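Local structure of sperm-specific class P protein 19 (Caenorhabditis elegans, 1ROW) at residues F33-S38 against K58-T63. The protein is a sperm-specific member of the major sperm protein domain family, with an immunoglobulin-like beta fold and a role that is probably structural. Numbering follows the deposited sequence.
Sequences FKIKSS and KDVVIT
Phe33 reaches Lys58 through a first torsion that sets its CG between the backbone N and the carbonyl carbon (chi1 69°), and a bend at chi2 of Lys58 (71°) turns the rest of the lysine aside once its first methylenes have met the ring, so that its ammonium is led away from strand 31-37. The touching methylene comes to the outer edge of the ring, near its plane: Lys58 CG is 3.8 Å from both Phe33 CE2 and Phe33 CZ, and so sits opposite the CE2–CZ bond. The two side chains cross at about a right angle. Lysine suits this margin because its aliphatic stem can pack against the edge of a buried ring while the charged end turns off. Two residues further along each strand, two branched aliphatic residues meet. Ile35 extends its CG1 arm and delivers CD1 to Val60 CG2, a methyl-to-methyl contact of 3.6 Å with the side chains meeting at a slant. The longer isoleucine supplies the reach, and the compact valine presents a single methyl, CG2, to it; both have the beta-branching that extended strands accommodate well. Nearest CA atoms, Ile35 to Val60, are 9.5 Å apart, a spacing bridged by side chains and too wide for backbone pairing. Strand 31-37 instead bonds through its backbone to strands 43-52 and 70-80, with Phe33 joined to Gly50 and Ile35 to Val48. Val76 and Leu74 flank Phe33 and Ile35 respectively, while Val60 also touches His21 and Ile45. The contact thus spans the interior of the beta sandwich close to the centre of the chain. Carbon meets carbon at each touching point, which implies that the contribution made here is dispersion and burial of apolar surface, with no directional bond between the two segments.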
loop_
_atom_site.group_PDB
_atom_site.type_symbol
_atom_site.label_atom_id
_atom_site.label_comp_id
_atom_site.label_asym_id
_atom_site.label_seq_id
_atom_site.Cartn_x
_atom_site.Cartn_y
_atom_site.Cartn_z
ATOM N N PHE A 33 -1.979 2.378 -8.178
ATOM C CA PHE A 33 -1.789 2.868 -6.817
ATOM C C PHE A 33 -0.331 3.219 -6.524
ATOM O O PHE A 33 0.581 2.727 -7.191
ATOM C CB PHE A 33 -2.276 1.817 -5.807
ATOM C CG PHE A 33 -1.421 0.579 -5.751
ATOM C CD1 PHE A 33 -0.218 0.573 -5.044
ATOM C CD2 PHE A 33 -1.810 -0.580 -6.408
ATOM C CE1 PHE A 33 0.580 -0.570 -4.991
ATOM C CE2 PHE A 33 -1.017 -1.734 -6.363
ATOM C CZ PHE A 33 0.179 -1.726 -5.653
ATOM N N LYS A 34 -0.138 4.082 -5.529
ATOM C CA LYS A 34 1.182 4.510 -5.072
ATOM C C LYS A 34 1.122 4.553 -3.547
ATOM O O LYS A 34 0.201 5.130 -2.972
ATOM C CB LYS A 34 1.535 5.903 -5.593
ATOM C CG LYS A 34 2.891 6.374 -5.089
ATOM C CD LYS A 34 3.211 7.807 -5.505
ATOM C CE LYS A 34 4.661 8.140 -5.176
ATOM N NZ LYS A 34 5.012 7.847 -3.751
ATOM N N ILE A 35 2.115 3.971 -2.892
ATOM C CA ILE A 35 2.098 3.930 -1.439
ATOM C C ILE A 35 3.162 4.773 -0.759
ATOM O O ILE A 35 4.326 4.742 -1.133
ATOM C CB ILE A 35 2.235 2.476 -0.946
ATOM C CG1 ILE A 35 1.178 1.609 -1.631
ATOM C CG2 ILE A 35 2.085 2.422 0.563
ATOM C CD1 ILE A 35 1.165 0.162 -1.187
ATOM N N LYS A 36 2.739 5.527 0.248
ATOM C CA LYS A 36 3.646 6.362 1.021
ATOM C C LYS A 36 3.489 6.012 2.500
ATOM O O LYS A 36 2.374 5.870 2.997
ATOM C CB LYS A 36 3.343 7.846 0.800
ATOM C CG LYS A 36 4.116 8.474 -0.356
ATOM C CD LYS A 36 4.205 9.992 -0.192
ATOM C CE LYS A 36 5.178 10.612 -1.191
ATOM N NZ LYS A 36 5.383 12.074 -0.950
ATOM N N SER A 37 4.615 5.860 3.186
ATOM C CA SER A 37 4.635 5.522 4.604
ATOM C C SER A 37 4.981 6.747 5.444
ATOM O O SER A 37 5.819 7.556 5.051
ATOM C CB SER A 37 5.673 4.423 4.867
ATOM O OG SER A 37 5.916 4.264 6.258
ATOM N N SER A 38 4.341 6.880 6.601
ATOM C CA SER A 38 4.617 8.005 7.486
ATOM C C SER A 38 5.954 7.781 8.185
ATOM O O SER A 38 6.459 8.667 8.859
ATOM C CB SER A 38 3.522 8.135 8.551
ATOM O OG SER A 38 3.553 7.026 9.444
ATOM N N LYS A 58 -3.699 -7.501 -5.226
ATOM C CA LYS A 58 -2.264 -7.257 -5.258
ATOM C C LYS A 58 -1.725 -7.300 -3.840
ATOM O O LYS A 58 -2.213 -6.591 -2.962
ATOM C CB LYS A 58 -1.970 -5.885 -5.865
ATOM C CG LYS A 58 -0.500 -5.489 -5.857
ATOM C CD LYS A 58 0.323 -6.306 -6.841
ATOM C CE LYS A 58 1.738 -5.750 -6.955
ATOM N NZ LYS A 58 2.570 -6.479 -7.961
ATOM N N ASP A 59 -0.722 -8.139 -3.615
ATOM C CA ASP A 59 -0.116 -8.251 -2.298
ATOM C C ASP A 59 0.893 -7.149 -2.059
ATOM O O ASP A 59 1.706 -6.847 -2.925
ATOM C CB ASP A 59 0.584 -9.599 -2.132
ATOM C CG ASP A 59 -0.365 -10.693 -1.709
ATOM O OD1 ASP A 59 -1.563 -10.393 -1.525
ATOM O OD2 ASP A 59 0.088 -11.844 -1.558
ATOM N N VAL A 60 0.825 -6.556 -0.874
ATOM C CA VAL A 60 1.737 -5.499 -0.479
ATOM C C VAL A 60 2.378 -5.944 0.836
ATOM O O VAL A 60 1.693 -6.148 1.840
ATOM C CB VAL A 60 0.984 -4.157 -0.295
ATOM C CG1 VAL A 60 -0.144 -4.323 0.712
ATOM C CG2 VAL A 60 1.937 -3.083 0.164
ATOM N N VAL A 61 3.693 -6.126 0.818
ATOM C CA VAL A 61 4.405 -6.567 2.006
ATOM C C VAL A 61 5.043 -5.414 2.760
ATOM O O VAL A 61 5.775 -4.599 2.180
ATOM C CB VAL A 61 5.517 -7.582 1.656
ATOM C CG1 VAL A 61 6.265 -7.998 2.917
ATOM C CG2 VAL A 61 4.914 -8.800 0.979
ATOM N N ILE A 62 4.748 -5.364 4.054
ATOM C CA ILE A 62 5.280 -4.353 4.952
ATOM C C ILE A 62 6.370 -5.029 5.770
ATOM O O ILE A 62 6.092 -5.967 6.530
ATOM C CB ILE A 62 4.201 -3.841 5.942
ATOM C CG1 ILE A 62 3.045 -3.189 5.190
ATOM C CG2 ILE A 62 4.809 -2.830 6.905
ATOM C CD1 ILE A 62 1.866 -2.853 6.097
ATOM N N THR A 63 7.607 -4.578 5.598
ATOM C CA THR A 63 8.722 -5.123 6.359
ATOM C C THR A 63 9.108 -4.097 7.414
ATOM O O THR A 63 9.328 -2.917 7.096
ATOM C CB THR A 63 9.958 -5.405 5.472
ATOM O OG1 THR A 63 9.591 -6.267 4.391
ATOM C CG2 THR A 63 11.051 -6.086 6.289
#